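Local coordinates for protein tungsten-containing formylmethanofuran dehydrogenase 2 subunit C (Methanothermobacter wolfeii, PDB 5T5I) that forms one subunit of a tungsten-containing formylmethanofuran dehydrogenase, an enzyme complex that probably reduces carbon dioxide and joins it to methanofuran as formylmethanofuran in methanogenesis, at residues Ile67-Asp72 and Ile88-Asn93. Sequence-based numbering, arbitrary orientation.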
loop_
_atom_site.group_PDB
_atom_site.type_symbol
_atom_site.label_atom_id
_atom_site.label_comp_id
_atom_site.label_asym_id
_atom_site.label_seq_id
_atom_site.Cartn_x
_atom_site.Cartn_y
_atom_site.Cartn_z
ATOM N N ILE C 67 -45.473 -24.549 -34.449
ATOM C CA ILE C 67 -46.306 -24.074 -33.347
ATOM C C ILE C 67 -45.969 -22.607 -33.099
ATOM O O ILE C 67 -44.806 -22.280 -32.856
ATOM C CB ILE C 67 -46.130 -24.910 -32.050
ATOM C CG1 ILE C 67 -46.427 -26.407 -32.305
ATOM C CG2 ILE C 67 -47.054 -24.355 -30.934
ATOM C CD1 ILE C 67 -46.059 -27.380 -31.153
ATOM N N ILE C 68 -46.981 -21.728 -33.131
ATOM C CA ILE C 68 -46.797 -20.309 -32.839
ATOM C C ILE C 68 -47.509 -20.020 -31.528
ATOM O O ILE C 68 -48.731 -20.147 -31.462
ATOM C CB ILE C 68 -47.319 -19.389 -33.981
ATOM C CG1 ILE C 68 -46.623 -19.739 -35.326
ATOM C CG2 ILE C 68 -47.116 -17.899 -33.607
ATOM C CD1 ILE C 68 -47.044 -18.902 -36.547
ATOM N N ILE C 69 -46.756 -19.609 -30.490
ATOM C CA ILE C 69 -47.351 -19.205 -29.219
ATOM C C ILE C 69 -47.466 -17.701 -29.360
ATOM O O ILE C 69 -46.453 -16.999 -29.290
ATOM C CB ILE C 69 -46.541 -19.652 -27.983
ATOM C CG1 ILE C 69 -46.369 -21.186 -28.004
ATOM C CG2 ILE C 69 -47.238 -19.169 -26.694
ATOM C CD1 ILE C 69 -45.706 -21.804 -26.814
ATOM N N ASP C 70 -48.674 -17.213 -29.652
ATOM C CA ASP C 70 -48.906 -15.801 -29.936
ATOM C C ASP C 70 -49.135 -14.994 -28.662
ATOM O O ASP C 70 -50.201 -14.418 -28.468
ATOM C CB ASP C 70 -50.073 -15.631 -30.936
ATOM C CG ASP C 70 -50.167 -14.246 -31.552
ATOM O OD1 ASP C 70 -49.116 -13.576 -31.676
ATOM O OD2 ASP C 70 -51.289 -13.827 -31.897
ATOM N N GLY C 71 -48.104 -14.926 -27.828
ATOM C CA GLY C 71 -48.174 -14.186 -26.582
ATOM C C GLY C 71 -47.122 -14.587 -25.574
ATOM O O GLY C 71 -46.315 -15.489 -25.813
ATOM N N ASP C 72 -47.146 -13.926 -24.430
ATOM C CA ASP C 72 -46.183 -14.151 -23.364
ATOM C C ASP C 72 -46.505 -15.402 -22.532
ATOM O O ASP C 72 -47.613 -15.530 -22.015
ATOM C CB ASP C 72 -46.108 -12.899 -22.474
ATOM C CG ASP C 72 -45.001 -12.938 -21.444
ATOM O OD1 ASP C 72 -44.043 -13.712 -21.631
ATOM O OD2 ASP C 72 -45.084 -12.183 -20.462
ATOM N N ILE C 88 -41.032 -24.261 -33.226
ATOM C CA ILE C 88 -41.810 -23.519 -32.236
ATOM C C ILE C 88 -41.322 -22.060 -32.284
ATOM O O ILE C 88 -40.119 -21.820 -32.262
ATOM C CB ILE C 88 -41.689 -24.071 -30.789
ATOM C CG1 ILE C 88 -42.048 -25.571 -30.723
ATOM C CG2 ILE C 88 -42.578 -23.245 -29.815
ATOM C CD1 ILE C 88 -41.780 -26.235 -29.358
ATOM N N ILE C 89 -42.246 -21.102 -32.340
ATOM C CA ILE C 89 -41.927 -19.677 -32.263
ATOM C C ILE C 89 -42.720 -19.145 -31.076
ATOM O O ILE C 89 -43.936 -19.286 -31.062
ATOM C CB ILE C 89 -42.249 -18.899 -33.581
ATOM C CG1 ILE C 89 -41.387 -19.450 -34.736
ATOM C CG2 ILE C 89 -42.004 -17.376 -33.387
ATOM C CD1 ILE C 89 -41.542 -18.748 -36.092
ATOM N N VAL C 90 -42.051 -18.541 -30.093
ATOM C CA VAL C 90 -42.734 -17.959 -28.932
ATOM C C VAL C 90 -42.651 -16.435 -29.048
ATOM O O VAL C 90 -41.554 -15.884 -28.963
ATOM C CB VAL C 90 -42.187 -18.465 -27.569
ATOM C CG1 VAL C 90 -43.046 -17.933 -26.419
ATOM C CG2 VAL C 90 -42.126 -19.994 -27.533
ATOM N N ARG C 91 -43.809 -15.753 -29.234
ATOM C CA ARG C 91 -43.864 -14.286 -29.362
ATOM C C ARG C 91 -44.005 -13.673 -27.970
ATOM O O ARG C 91 -45.009 -13.044 -27.639
ATOM C CB ARG C 91 -45.006 -13.844 -30.306
ATOM C CG ARG C 91 -44.794 -14.317 -31.734
ATOM C CD ARG C 91 -45.953 -13.962 -32.628
ATOM N NE ARG C 91 -45.732 -14.402 -34.007
ATOM C CZ ARG C 91 -46.688 -14.572 -34.920
ATOM N NH1 ARG C 91 -47.961 -14.332 -34.618
ATOM N NH2 ARG C 91 -46.379 -14.991 -36.142
ATOM N N GLY C 92 -42.968 -13.880 -27.174
ATOM C CA GLY C 92 -42.909 -13.436 -25.790
ATOM C C GLY C 92 -41.864 -14.205 -25.005
ATOM O O GLY C 92 -40.994 -14.847 -25.595
ATOM N N ASN C 93 -41.960 -14.172 -23.674
ATOM C CA ASN C 93 -41.002 -14.855 -22.791
ATOM C C ASN C 93 -41.413 -16.288 -22.483
ATOM O O ASN C 93 -42.572 -16.653 -22.678
ATOM C CB ASN C 93 -40.850 -14.106 -21.458
ATOM C CG ASN C 93 -40.622 -12.620 -21.616
ATOM O OD1 ASN C 93 -39.620 -12.186 -22.203
ATOM N ND2 ASN C 93 -41.530 -11.808 -21.106
HETATM O O HOH W 1 -43.545 -11.021 -18.669
#
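Two successive rungs of a parallel beta-solenoid meet here, Ile67, Ile68 and Ile69 lying level with Ile88, Ile89 and Val90 at a strand angle of 10°. Parallel pairing follows from the backbone bonds: Ile89 N to Ile67 O, Ile69 N to Ile89 O and Arg91 N to Ile69 O, each 2.9 Å between the named atoms. This register puts Ile67 beside Ile88, Ile68 beside Ile89 and Ile69 beside Val90. On the face holding Ile67, Ile69, Ile88 and Val90, Ile69 and Val90 run side by side, CD1 to CG2 at 4.1 Å, while Pro23 of helix 23-26 touches both Ile67 and Ile88.

On the face holding Ile68 and Ile89, Arg91 reaches across to the neighbouring rung. Its chain is extended from CG to NE, which lays the guanidinium over Ile68: CG2 of Ile68 sits above the centre of one face, 3.6 Å from Arg91 CZ. At the edge, NH1 of Arg91 gives a straight bond to Asp70 OD1 at 3.2 Å, a salt bridge in the guanidinium plane but well above that of the carboxylate, the two planes being 85° apart.

Beyond the strands, Asp70 and Arg91 each centre an inverse gamma turn, and a second polar link between the segments is made by Asp72. CG anti to the backbone N (chi1 -172°) carries the Asp72 carboxylate to Asn93, where OD1 accepts Asn93 N at 3.0 Å and, weakly, Asn93 ND2; a water donates to Asp72 OD2 at 2.6 Å. An alanine at Asp72 would probably leave Asn93 N without this acceptor and the turn less firmly tied to its neighbour. Asn93 OD1 in turn accepts Asn112 N, continuing side-chain-to-backbone links into the next rung, a ladder of aligned turns characteristic of parallel beta-helices.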